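Local coordinates for enoyl-CoA hydratase (Mycobacterium thermoresistibile, PDB 3T3W), which probably catalyses the hydration of the double bond of enoyl-CoA thioesters in lipid metabolism, as a hexameric member of the crotonase family, at residues D50-A55 with L111-V116; A79-R84 with R104-Y109; A100-R105 with G161-G166. One frame throughout, in Å; residues are numbered along the deposited sequence.

Contact 1: residues D50-A55 with L111-V116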
loop_
_atom_site.group_PDB
_atom_site.type_symbol
_atom_site.label_atom_id
_atom_site.label_comp_id
_atom_site.label_asym_id
_atom_site.label_seq_id
_atom_site.Cartn_x
_atom_site.Cartn_y
_atom_site.Cartn_z
ATOM N N ASP F 50 20.329 -0.277 -26.126
ATOM C CA ASP F 50 19.622 -1.260 -26.973
ATOM C C ASP F 50 20.383 -2.585 -27.062
ATOM O O ASP F 50 19.795 -3.670 -26.971
ATOM C CB ASP F 50 19.373 -0.735 -28.387
ATOM C CG ASP F 50 18.413 0.431 -28.442
ATOM O OD1 ASP F 50 17.696 0.717 -27.464
ATOM O OD2 ASP F 50 18.423 1.100 -29.515
ATOM N N GLU F 51 21.705 -2.500 -27.202
ATOM C CA GLU F 51 22.527 -3.685 -27.321
ATOM C C GLU F 51 22.574 -4.461 -25.986
ATOM O O GLU F 51 22.542 -5.714 -25.941
ATOM C CB GLU F 51 23.926 -3.261 -27.806
ATOM C CG GLU F 51 24.798 -4.376 -28.240
ATOM C CD GLU F 51 26.176 -3.957 -28.788
ATOM O OE1 GLU F 51 26.414 -2.750 -29.014
ATOM O OE2 GLU F 51 27.011 -4.885 -28.959
ATOM N N LEU F 52 22.636 -3.705 -24.895
ATOM C CA LEU F 52 22.643 -4.303 -23.557
ATOM C C LEU F 52 21.307 -4.994 -23.298
ATOM O O LEU F 52 21.250 -6.130 -22.777
ATOM C CB LEU F 52 22.872 -3.202 -22.504
ATOM C CG LEU F 52 22.858 -3.593 -21.016
ATOM C CD1 LEU F 52 23.829 -4.780 -20.760
ATOM C CD2 LEU F 52 23.214 -2.428 -20.070
ATOM N N ASP F 53 20.205 -4.327 -23.664
ATOM C CA ASP F 53 18.881 -4.955 -23.535
ATOM C C ASP F 53 18.771 -6.270 -24.322
ATOM O O ASP F 53 18.226 -7.291 -23.833
ATOM C CB ASP F 53 17.780 -3.996 -23.975
ATOM C CG ASP F 53 16.402 -4.537 -23.678
ATOM O OD1 ASP F 53 16.087 -4.913 -22.517
ATOM O OD2 ASP F 53 15.636 -4.627 -24.636
ATOM N N ALA F 54 19.330 -6.278 -25.528
ATOM C CA ALA F 54 19.317 -7.479 -26.346
ATOM C C ALA F 54 20.084 -8.624 -25.683
ATOM O O ALA F 54 19.690 -9.784 -25.782
ATOM C CB ALA F 54 19.878 -7.187 -27.760
ATOM N N ALA F 55 21.208 -8.295 -25.032
ATOM C CA ALA F 55 22.051 -9.260 -24.325
ATOM C C ALA F 55 21.279 -9.862 -23.126
ATOM O O ALA F 55 21.300 -11.077 -22.896
ATOM C CB ALA F 55 23.348 -8.574 -23.834
ATOM N N LEU F 111 13.529 -1.935 -15.535
ATOM C CA LEU F 111 12.523 -2.816 -14.928
ATOM C C LEU F 111 12.486 -4.211 -15.563
ATOM O O LEU F 111 12.376 -5.208 -14.854
ATOM C CB LEU F 111 11.133 -2.152 -14.938
ATOM C CG LEU F 111 10.915 -1.127 -13.834
ATOM C CD1 LEU F 111 9.608 -0.354 -14.121
ATOM C CD2 LEU F 111 10.864 -1.778 -12.439
ATOM N N ARG F 112 12.634 -4.284 -16.879
ATOM C CA ARG F 112 12.661 -5.543 -17.552
ATOM C C ARG F 112 13.840 -6.387 -17.063
ATOM O O ARG F 112 13.667 -7.578 -16.762
ATOM C CB ARG F 112 12.773 -5.343 -19.070
ATOM C CG ARG F 112 12.869 -6.669 -19.756
ATOM C CD ARG F 112 12.362 -6.620 -21.153
ATOM N NE ARG F 112 13.019 -5.683 -22.036
ATOM C CZ ARG F 112 12.428 -4.625 -22.595
ATOM N NH1 ARG F 112 13.080 -3.885 -23.486
ATOM N NH2 ARG F 112 11.186 -4.287 -22.271
ATOM N N TRP F 113 15.014 -5.780 -16.910
ATOM C CA TRP F 113 16.176 -6.549 -16.410
ATOM C C TRP F 113 15.963 -7.032 -14.975
ATOM O O TRP F 113 16.293 -8.188 -14.627
ATOM C CB TRP F 113 17.423 -5.705 -16.488
ATOM C CG TRP F 113 17.668 -5.154 -17.861
ATOM C CD1 TRP F 113 17.246 -5.657 -19.093
ATOM C CD2 TRP F 113 18.388 -3.923 -18.164
ATOM N NE1 TRP F 113 17.663 -4.819 -20.128
ATOM C CE2 TRP F 113 18.372 -3.772 -19.617
ATOM C CE3 TRP F 113 19.019 -2.963 -17.383
ATOM C CZ2 TRP F 113 18.956 -2.674 -20.247
ATOM C CZ3 TRP F 113 19.606 -1.870 -18.020
ATOM C CH2 TRP F 113 19.578 -1.736 -19.429
ATOM N N ARG F 114 15.416 -6.149 -14.148
ATOM C CA ARG F 114 15.060 -6.461 -12.782
ATOM C C ARG F 114 14.232 -7.741 -12.699
ATOM O O ARG F 114 14.419 -8.541 -11.760
ATOM C CB ARG F 114 14.335 -5.268 -12.137
ATOM C CG ARG F 114 14.010 -5.412 -10.656
ATOM C CD ARG F 114 12.573 -5.857 -10.430
ATOM N NE ARG F 114 12.203 -5.706 -9.014
ATOM C CZ ARG F 114 10.997 -6.000 -8.523
ATOM N NH1 ARG F 114 10.047 -6.503 -9.326
ATOM N NH2 ARG F 114 10.768 -5.785 -7.223
ATOM N N ASN F 115 13.309 -7.909 -13.643
ATOM C CA ASN F 115 12.337 -9.000 -13.625
ATOM C C ASN F 115 12.750 -10.266 -14.367
ATOM O O ASN F 115 12.000 -11.260 -14.377
ATOM C CB ASN F 115 10.983 -8.480 -14.123
ATOM C CG ASN F 115 10.347 -7.533 -13.125
ATOM O OD1 ASN F 115 10.287 -7.859 -11.924
ATOM N ND2 ASN F 115 9.851 -6.373 -13.601
ATOM N N VAL F 116 13.931 -10.272 -15.002
ATOM C CA VAL F 116 14.354 -11.488 -15.680
ATOM C C VAL F 116 14.393 -12.633 -14.656
ATOM O O VAL F 116 14.963 -12.458 -13.584
ATOM C CB VAL F 116 15.724 -11.300 -16.398
ATOM C CG1 VAL F 116 16.363 -12.649 -16.785
ATOM C CG2 VAL F 116 15.569 -10.378 -17.598
#
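Asp-53 of helix 46-61 receives three hydrogen bonds from two neighbouring residues of helix 95-115, Arg-112 and Trp-113, and this polar cluster dominates the contact. Arg-112 grips the carboxylate side-on in a salt bridge. Its NH1 reaches Asp-53 OD2 at 2.9 Å almost straight, with an N-H...O angle of 166°, whereas the longer bond from NE to Asp-53 OD1, 3.2 Å, is more bent. The two flat groups are far from coplanar: OD2 lies in the guanidinium plane, yet NH1 meets OD2 from above the plane of the carboxylate. A bend at chi3 (59°) in the arginine chain turns its NE edge to the acid, and Glu-108 holds NH2 from within the same helix.

The indole adds a neutral donor. Trp-113 NE1 lies 2.9 Å from Asp-53 OD1 and uses the anti lone pair of that oxygen, while Arg-112 NE takes the syn one; OD1 is thus held by two donors and the rotation of the carboxylate is fixed. With both oxygens engaged, the negative charge on Asp-53 is probably well stabilised.

Apolar contact continues along the same ring. Leu-52 puts CD2 3.8 Å from Trp-113 CH2, its side chain crossing that of the tryptophan at about a right angle. Leu-52 also packs on Ile-33 and Leu-35 of strand 30-35, and Trp-56 stacks with the indole.

The two helical segments run nearly parallel, 20° apart; their axes approach to 10.9 Å, a separation bridged chiefly by the long side chains of Arg-112 and Trp-113. Their helices follow strands 30-35 and 67-72, parallel neighbours in the six-stranded sheet of the crotonase fold, known for its beta-beta-alpha superhelix.

Contact 2: residues A79-R84 with R104-Y109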
loop_
_atom_site.group_PDB
_atom_site.type_symbol
_atom_site.label_atom_id
_atom_site.label_comp_id
_atom_site.label_asym_id
_atom_site.label_seq_id
_atom_site.Cartn_x
_atom_site.Cartn_y
_atom_site.Cartn_z
ATOM N N ALA F 79 30.195 5.763 -16.219
ATOM C CA ALA F 79 30.088 7.199 -15.959
ATOM C C ALA F 79 28.650 7.705 -16.103
ATOM O O ALA F 79 28.390 8.879 -15.794
ATOM C CB ALA F 79 31.026 7.976 -16.901
ATOM N N GLY F 80 27.734 6.842 -16.546
ATOM C CA GLY F 80 26.301 7.203 -16.686
ATOM C C GLY F 80 25.859 7.437 -18.116
ATOM O O GLY F 80 26.460 6.918 -19.064
ATOM N N HIS F 81 24.817 8.238 -18.275
ATOM C CA HIS F 81 24.229 8.457 -19.590
ATOM C C HIS F 81 25.073 9.418 -20.398
ATOM O O HIS F 81 25.574 10.410 -19.869
ATOM C CB HIS F 81 22.829 9.024 -19.453
ATOM C CG HIS F 81 21.865 8.095 -18.744
ATOM N ND1 HIS F 81 20.839 8.547 -17.952
ATOM C CD2 HIS F 81 21.822 6.706 -18.704
ATOM C CE1 HIS F 81 20.170 7.464 -17.457
ATOM N NE2 HIS F 81 20.781 6.343 -17.897
ATOM N N ASP F 82 25.225 9.132 -21.676
ATOM C CA ASP F 82 26.122 9.892 -22.567
ATOM C C ASP F 82 25.390 11.188 -22.916
ATOM O O ASP F 82 24.277 11.149 -23.410
ATOM C CB ASP F 82 26.431 9.001 -23.795
ATOM C CG ASP F 82 27.437 9.582 -24.761
ATOM O OD1 ASP F 82 27.736 10.789 -24.727
ATOM O OD2 ASP F 82 27.910 8.799 -25.609
ATOM N N LEU F 83 25.983 12.328 -22.547
ATOM C CA LEU F 83 25.395 13.653 -22.804
ATOM C C LEU F 83 25.402 14.003 -24.297
ATOM O O LEU F 83 24.429 14.528 -24.823
ATOM C CB LEU F 83 26.172 14.726 -22.022
ATOM N N ARG F 84 26.513 13.708 -24.965
ATOM C CA ARG F 84 26.643 13.913 -26.412
ATOM C C ARG F 84 26.257 12.618 -27.108
ATOM O O ARG F 84 27.116 11.909 -27.639
ATOM C CB ARG F 84 28.073 14.320 -26.771
ATOM N N ARG F 104 11.322 4.522 -22.163
ATOM C CA ARG F 104 11.699 3.288 -22.822
ATOM C C ARG F 104 13.091 2.829 -22.386
ATOM O O ARG F 104 13.265 1.757 -21.779
ATOM C CB ARG F 104 11.645 3.473 -24.347
ATOM C CG ARG F 104 12.068 2.233 -25.132
ATOM C CD ARG F 104 12.254 2.527 -26.622
ATOM N NE ARG F 104 12.981 1.428 -27.282
ATOM C CZ ARG F 104 13.482 1.478 -28.514
ATOM N NH1 ARG F 104 13.346 2.585 -29.250
ATOM N NH2 ARG F 104 14.122 0.417 -29.021
ATOM N N ARG F 105 14.106 3.622 -22.663
ATOM C CA ARG F 105 15.478 3.082 -22.488
ATOM C C ARG F 105 16.048 3.160 -21.069
ATOM O O ARG F 105 17.007 2.457 -20.757
ATOM C CB ARG F 105 16.443 3.751 -23.449
ATOM C CG ARG F 105 16.131 3.410 -24.889
ATOM C CD ARG F 105 17.280 3.899 -25.764
ATOM N NE ARG F 105 17.222 3.406 -27.126
ATOM C CZ ARG F 105 16.681 4.033 -28.158
ATOM N NH1 ARG F 105 16.073 5.209 -28.000
ATOM N NH2 ARG F 105 16.795 3.491 -29.381
ATOM N N TYR F 106 15.472 4.006 -20.224
ATOM C CA TYR F 106 15.917 4.114 -18.872
ATOM C C TYR F 106 14.950 3.267 -18.011
ATOM O O TYR F 106 15.304 2.155 -17.557
ATOM C CB TYR F 106 16.039 5.581 -18.467
ATOM C CG TYR F 106 17.032 6.389 -19.323
ATOM C CD1 TYR F 106 18.089 5.749 -19.979
ATOM C CD2 TYR F 106 16.948 7.784 -19.417
ATOM C CE1 TYR F 106 18.986 6.483 -20.725
ATOM C CE2 TYR F 106 17.858 8.521 -20.152
ATOM C CZ TYR F 106 18.869 7.854 -20.812
ATOM O OH TYR F 106 19.807 8.556 -21.556
ATOM N N LEU F 107 13.706 3.686 -17.910
ATOM C CA LEU F 107 12.776 3.041 -16.966
ATOM C C LEU F 107 12.359 1.617 -17.369
ATOM O O LEU F 107 12.510 0.663 -16.575
ATOM C CB LEU F 107 11.539 3.910 -16.801
ATOM C CG LEU F 107 10.581 3.508 -15.674
ATOM C CD1 LEU F 107 11.275 3.642 -14.341
ATOM C CD2 LEU F 107 9.338 4.378 -15.701
ATOM N N GLU F 108 11.813 1.457 -18.576
ATOM C CA GLU F 108 11.273 0.168 -19.014
ATOM C C GLU F 108 12.391 -0.892 -19.126
ATOM O O GLU F 108 12.222 -2.038 -18.692
ATOM C CB GLU F 108 10.529 0.308 -20.354
ATOM C CG GLU F 108 9.924 -0.968 -20.940
ATOM C CD GLU F 108 9.443 -0.801 -22.383
ATOM O OE1 GLU F 108 8.859 0.270 -22.701
ATOM O OE2 GLU F 108 9.682 -1.740 -23.205
ATOM N N TYR F 109 13.546 -0.502 -19.671
ATOM C CA TYR F 109 14.659 -1.434 -19.792
ATOM C C TYR F 109 15.101 -1.911 -18.423
ATOM O O TYR F 109 15.270 -3.090 -18.216
ATOM C CB TYR F 109 15.830 -0.768 -20.493
ATOM C CG TYR F 109 15.789 -0.720 -22.026
ATOM C CD1 TYR F 109 14.651 -1.052 -22.762
ATOM C CD2 TYR F 109 16.912 -0.285 -22.740
ATOM C CE1 TYR F 109 14.632 -0.972 -24.164
ATOM C CE2 TYR F 109 16.894 -0.209 -24.145
ATOM C CZ TYR F 109 15.768 -0.540 -24.849
ATOM O OH TYR F 109 15.748 -0.438 -26.259
#
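His-81 and Tyr-106 lay their rings face to face in an offset stack, with centroids 3.7 Å apart and planes only 6° from parallel. The side chains come from opposite directions, the histidine from the loop between strand 67-72 and helix 95-115, the tyrosine from the helix itself. CE1 of His-81 sits over the centre of the phenol ring. In return, Tyr-106 CE1 lies over the imidazole face toward its rim, 3.4 Å from His-81 NE2. The displacement places the phenol oxygen over the CG end of the imidazole, with Tyr-106 OH 3.5 Å from His-81 CG. In both residues CG stands opposite the carbonyl carbon (chi1 -63° in His-81 and -60° in Tyr-106), which sends each ring across the gap between backbones whose nearest CA atoms, those of the same two residues, are 9.4 Å apart.

The carboxylate of Glu-163 touches both rings, and Leu-49 of helix 46-61 packs on the tyrosine. Tyr-106 belongs to a wider, pi-type turn of the helix, in which Tyr-109 N bonds to Arg-104 O at 3.1 Å.

No hydrogen bond crosses between the segments: the loop meets the helix here through stacking and dispersion between two flat aromatic faces. The tyrosine side chain comes within about 5 Å of the bound zinc ion, so the stack holds the phenol ring next to the metal site, which it meets through Glu-163.

Contact 3: residues A100-R105 with G161-G166. With ZN (zinc ion), chain T.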
loop_
_atom_site.group_PDB
_atom_site.type_symbol
_atom_site.label_atom_id
_atom_site.label_comp_id
_atom_site.label_asym_id
_atom_site.label_seq_id
_atom_site.Cartn_x
_atom_site.Cartn_y
_atom_site.Cartn_z
ATOM N N ALA F 100 9.022 10.188 -23.495
ATOM C CA ALA F 100 8.865 8.970 -24.239
ATOM C C ALA F 100 10.185 8.215 -24.304
ATOM O O ALA F 100 10.226 6.991 -24.071
ATOM C CB ALA F 100 8.364 9.271 -25.657
ATOM N N HIS F 101 11.271 8.895 -24.669
ATOM C CA HIS F 101 12.524 8.175 -24.863
ATOM C C HIS F 101 13.102 7.664 -23.543
ATOM O O HIS F 101 13.626 6.535 -23.469
ATOM C CB HIS F 101 13.482 9.060 -25.633
ATOM C CG HIS F 101 13.227 9.062 -27.117
ATOM N ND1 HIS F 101 12.407 9.958 -27.721
ATOM C CD2 HIS F 101 13.640 8.183 -28.108
ATOM C CE1 HIS F 101 12.351 9.675 -29.053
ATOM N NE2 HIS F 101 13.106 8.615 -29.283
ATOM N N GLU F 102 13.005 8.455 -22.488
ATOM C CA GLU F 102 13.533 8.020 -21.193
ATOM C C GLU F 102 12.647 6.913 -20.619
ATOM O O GLU F 102 13.148 5.995 -19.939
ATOM C CB GLU F 102 13.604 9.197 -20.217
ATOM C CG GLU F 102 14.659 10.248 -20.603
ATOM C CD GLU F 102 15.150 11.085 -19.427
ATOM O OE1 GLU F 102 16.284 11.664 -19.563
ATOM O OE2 GLU F 102 14.452 11.169 -18.378
ATOM N N SER F 103 11.345 6.963 -20.887
ATOM C CA SER F 103 10.474 5.915 -20.355
ATOM C C SER F 103 10.845 4.547 -20.931
ATOM O O SER F 103 10.698 3.526 -20.249
ATOM C CB SER F 103 8.971 6.212 -20.483
ATOM O OG SER F 103 8.553 6.109 -21.804
ATOM N N ARG F 104 11.322 4.522 -22.163
ATOM C CA ARG F 104 11.699 3.288 -22.822
ATOM C C ARG F 104 13.091 2.829 -22.386
ATOM O O ARG F 104 13.265 1.757 -21.779
ATOM C CB ARG F 104 11.645 3.473 -24.347
ATOM C CG ARG F 104 12.068 2.233 -25.132
ATOM C CD ARG F 104 12.254 2.527 -26.622
ATOM N NE ARG F 104 12.981 1.428 -27.282
ATOM C CZ ARG F 104 13.482 1.478 -28.514
ATOM N NH1 ARG F 104 13.346 2.585 -29.250
ATOM N NH2 ARG F 104 14.122 0.417 -29.021
ATOM N N ARG F 105 14.106 3.622 -22.663
ATOM C CA ARG F 105 15.478 3.082 -22.488
ATOM C C ARG F 105 16.048 3.160 -21.069
ATOM O O ARG F 105 17.007 2.457 -20.757
ATOM C CB ARG F 105 16.443 3.751 -23.449
ATOM C CG ARG F 105 16.131 3.410 -24.889
ATOM C CD ARG F 105 17.280 3.899 -25.764
ATOM N NE ARG F 105 17.222 3.406 -27.126
ATOM C CZ ARG F 105 16.681 4.033 -28.158
ATOM N NH1 ARG F 105 16.073 5.209 -28.000
ATOM N NH2 ARG F 105 16.795 3.491 -29.381
ATOM N N GLY F 161 17.432 13.311 -8.843
ATOM C CA GLY F 161 17.870 11.917 -8.891
ATOM C C GLY F 161 17.564 11.324 -10.259
ATOM O O GLY F 161 16.699 11.837 -11.011
ATOM N N VAL F 162 18.218 10.218 -10.577
ATOM C CA VAL F 162 17.998 9.546 -11.888
ATOM C C VAL F 162 16.599 8.932 -11.999
ATOM O O VAL F 162 15.790 8.911 -11.025
ATOM C CB VAL F 162 19.084 8.486 -12.162
ATOM C CG1 VAL F 162 20.466 9.180 -12.323
ATOM C CG2 VAL F 162 19.118 7.436 -11.037
ATOM N N GLU F 163 16.327 8.414 -13.200
ATOM C CA GLU F 163 14.965 8.069 -13.621
ATOM C C GLU F 163 14.354 6.886 -12.894
ATOM O O GLU F 163 13.120 6.773 -12.831
ATOM C CB GLU F 163 15.019 7.710 -15.119
ATOM C CG GLU F 163 15.286 8.888 -16.055
ATOM C CD GLU F 163 16.760 9.309 -16.246
ATOM O OE1 GLU F 163 17.662 8.772 -15.562
ATOM O OE2 GLU F 163 16.986 10.237 -17.068
ATOM N N TYR F 164 15.194 5.998 -12.369
ATOM C CA TYR F 164 14.806 4.759 -11.709
ATOM C C TYR F 164 15.260 4.934 -10.266
ATOM O O TYR F 164 16.466 4.840 -9.948
ATOM C CB TYR F 164 15.525 3.592 -12.373
ATOM C CG TYR F 164 15.271 2.177 -11.868
ATOM C CD1 TYR F 164 14.394 1.332 -12.534
ATOM C CD2 TYR F 164 15.993 1.634 -10.813
ATOM C CE1 TYR F 164 14.183 0.011 -12.123
ATOM C CE2 TYR F 164 15.832 0.302 -10.425
ATOM C CZ TYR F 164 14.920 -0.516 -11.097
ATOM O OH TYR F 164 14.741 -1.843 -10.755
ATOM N N HIS F 165 14.308 5.259 -9.412
ATOM C CA HIS F 165 14.612 5.646 -8.044
ATOM C C HIS F 165 14.787 4.423 -7.146
ATOM O O HIS F 165 13.931 4.083 -6.340
ATOM C CB HIS F 165 13.560 6.617 -7.474
ATOM C CG HIS F 165 13.962 7.208 -6.145
ATOM N ND1 HIS F 165 14.705 8.347 -6.055
ATOM C CD2 HIS F 165 13.836 6.719 -4.850
ATOM C CE1 HIS F 165 14.970 8.582 -4.754
ATOM N NE2 HIS F 165 14.450 7.588 -4.024
ATOM N N GLY F 166 15.957 3.808 -7.242
ATOM C CA GLY F 166 16.375 2.754 -6.328
ATOM C C GLY F 166 16.887 3.316 -4.999
ATOM O O GLY F 166 17.010 2.584 -4.027
HETATM ZN ZN ZN T . 16.071 12.123 -17.405
HETATM O O HOH W 1 18.013 12.795 -16.915
#
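Two acidic side chains, Glu-102 and Glu-163, converge at their carboxylates, both oxygens of Glu-102, OE1 and OE2, lying only 3.0 Å from Glu-163 OE2, an approach made possible by the zinc ion they share. Glu-102 embraces the metal with both oxygens, its OE1 2.2 Å and its OE2 2.1 Å from zinc. Glu-163 binds through one oxygen, OE2, at 2.1 Å, while its OE1 stays 4.1 Å from the metal. The two carboxylates are turned 70° against each other, and their side chains cross at about a right angle. Glu-102 reaches out from helix 95-115 with its chain extended beyond CG. Glu-163, on the loop before helix 167-171, instead folds at chi2 (83°), which brings its carboxylate round to the metal.

A water 2.1 Å from zinc and the histidines His-252 and His-256 of helix 241-263 complete the site, giving six ligand atoms: three carboxylate oxygens, two imidazole nitrogens and the water. A second shell steadies it: Gln-253 donates to Glu-102 OE2, and the carbonyl of Gly-161 accepts from His-252 ND1, which orients that imidazole for binding through NE2. Zinc thus joins helix 95-115, the 161-166 loop and helix 241-263.

The positive metal balances two carboxylates that would otherwise be expected to repel each other, and it would probably make the bound water more acidic.

From the N terminus, helix 46-61 comes first, and contact 1 closes a loop of 55 residues by pairing it with the C-terminal end of helix 95-115. Contact 2 nests within that loop, returning the 79-84 segment to the middle of the same helix. Contact 3 begins on the stretch where contact 2 ends, the two sharing Arg-104 and Arg-105, and runs on to 161-166, so it crosses contact 1. Together they tie helix 46-61, the 79-84 loop and the 161-166 loop to helix 95-115. Asp-50 links contact 1 to the others by a salt bridge to Arg-105 and probably a hydrogen bond to Tyr-109.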